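Zinc chaperone AztD (Citrobacter koseri, PDB 6CMK) acts as a periplasmic zinc chaperone that hands one zinc ion directly to the solute-binding protein AztC of the AztABCD transport system. Local coordinates at residues I281-D284 and S290-L293. Residues are numbered along the deposited sequence; the frame is centred on the assembly and turned at random.
Sequences ILVD and SFRL
Phe291 leans against Val283 and Ile281 on one face of an antiparallel strand pair. Its CG is anti to its own carbonyl carbon (chi1 -64°), which sends the ring along the same course as both neighbours. From CB the side chain runs to CD1, which meets Val283 CG2 at 3.7 Å and Ile281 CD1 at 3.9 Å. CE1 touches both methyls of Val283, CG2 at 3.7 Å and CG1 at 3.9 Å. CZ, at the tip, is 4.1 Å from Val283 CG1. That methyl sits over the ring face in a CH-pi contact, whereas Ile281 CD1 comes in at the ring edge. Leu248 of the neighbouring sheet also touches Phe291. The strands form the hairpin that ends a four-stranded blade of the beta propeller, with 291-295 outermost. Leu282 and Arg292 are its hydrogen-bonded pair: Leu282 N reaches Arg292 O at 2.8 Å, and Arg292 N returns to Leu282 O at 2.9 Å. Past the strand ends, Asp284 N donates to Ser290 O at 2.8 Å, on a lone pair. Arg292 folds back on its own strand, where NH1 bonds Phe291 O from above the carbonyl plane. Its NH2 forms a salt bridge with Asp289 in the connecting loop.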
loop_
_atom_site.group_PDB
_atom_site.type_symbol
_atom_site.label_atom_id
_atom_site.label_comp_id
_atom_site.label_asym_id
_atom_site.label_seq_id
_atom_site.Cartn_x
_atom_site.Cartn_y
_atom_site.Cartn_z
ATOM N N ILE B 281 -12.163 -7.392 23.154
ATOM C CA ILE B 281 -13.227 -7.463 22.162
ATOM C C ILE B 281 -12.624 -7.245 20.787
ATOM O O ILE B 281 -11.668 -6.482 20.607
ATOM C CB ILE B 281 -14.379 -6.459 22.394
ATOM C CG1 ILE B 281 -13.850 -5.043 22.632
ATOM C CG2 ILE B 281 -15.274 -6.933 23.528
ATOM C CD1 ILE B 281 -14.925 -3.981 22.472
ATOM N N LEU B 282 -13.204 -7.939 19.818
ATOM C CA LEU B 282 -12.869 -7.808 18.412
ATOM C C LEU B 282 -14.032 -7.094 17.745
ATOM O O LEU B 282 -15.190 -7.469 17.956
ATOM C CB LEU B 282 -12.648 -9.174 17.770
ATOM C CG LEU B 282 -11.388 -9.989 18.087
ATOM C CD1 LEU B 282 -11.162 -10.181 19.568
ATOM C CD2 LEU B 282 -11.541 -11.337 17.394
ATOM N N VAL B 283 -13.729 -6.062 16.968
ATOM C CA VAL B 283 -14.751 -5.194 16.401
ATOM C C VAL B 283 -14.548 -5.109 14.899
ATOM O O VAL B 283 -13.453 -4.772 14.439
ATOM C CB VAL B 283 -14.723 -3.782 17.018
ATOM C CG1 VAL B 283 -15.951 -3.006 16.594
ATOM C CG2 VAL B 283 -14.651 -3.871 18.543
ATOM N N ASP B 284 -15.615 -5.382 14.141
ATOM C CA ASP B 284 -15.604 -5.216 12.691
ATOM C C ASP B 284 -16.386 -3.960 12.323
ATOM O O ASP B 284 -17.625 -3.983 12.329
ATOM C CB ASP B 284 -16.209 -6.444 12.013
ATOM C CG ASP B 284 -16.083 -6.394 10.500
ATOM O OD1 ASP B 284 -15.801 -5.307 9.944
ATOM O OD2 ASP B 284 -16.256 -7.455 9.868
ATOM N N SER B 290 -20.942 -6.651 14.863
ATOM C CA SER B 290 -19.661 -5.970 14.954
ATOM C C SER B 290 -18.738 -6.537 16.029
ATOM O O SER B 290 -17.522 -6.424 15.873
ATOM C CB SER B 290 -19.883 -4.474 15.200
ATOM O OG SER B 290 -20.660 -3.907 14.159
ATOM N N PHE B 291 -19.257 -7.144 17.107
ATOM C CA PHE B 291 -18.448 -7.388 18.304
ATOM C C PHE B 291 -18.358 -8.866 18.668
ATOM O O PHE B 291 -19.362 -9.583 18.655
ATOM C CB PHE B 291 -19.009 -6.671 19.518
ATOM C CG PHE B 291 -18.989 -5.178 19.424
ATOM C CD1 PHE B 291 -17.975 -4.451 20.018
ATOM C CD2 PHE B 291 -19.999 -4.502 18.782
ATOM C CE1 PHE B 291 -17.962 -3.072 19.959
ATOM C CE2 PHE B 291 -19.996 -3.123 18.715
ATOM C CZ PHE B 291 -18.979 -2.406 19.300
ATOM N N ARG B 292 -17.158 -9.294 19.067
ATOM C CA ARG B 292 -16.953 -10.608 19.664
ATOM C C ARG B 292 -16.031 -10.491 20.870
ATOM O O ARG B 292 -14.993 -9.829 20.806
ATOM C CB ARG B 292 -16.349 -11.594 18.666
ATOM C CG ARG B 292 -17.283 -11.963 17.529
ATOM C CD ARG B 292 -18.426 -12.835 18.028
ATOM N NE ARG B 292 -19.307 -13.268 16.947
ATOM C CZ ARG B 292 -20.376 -12.598 16.525
ATOM N NH1 ARG B 292 -20.718 -11.444 17.087
ATOM N NH2 ARG B 292 -21.107 -13.083 15.532
ATOM N N LEU B 293 -16.400 -11.175 21.947
ATOM C CA LEU B 293 -15.647 -11.172 23.198
ATOM C C LEU B 293 -14.714 -12.376 23.251
ATOM O O LEU B 293 -15.130 -13.499 22.953
ATOM C CB LEU B 293 -16.609 -11.218 24.385
ATOM C CG LEU B 293 -16.008 -11.239 25.794
ATOM C CD1 LEU B 293 -15.592 -9.846 26.206
ATOM C CD2 LEU B 293 -16.997 -11.834 26.795
#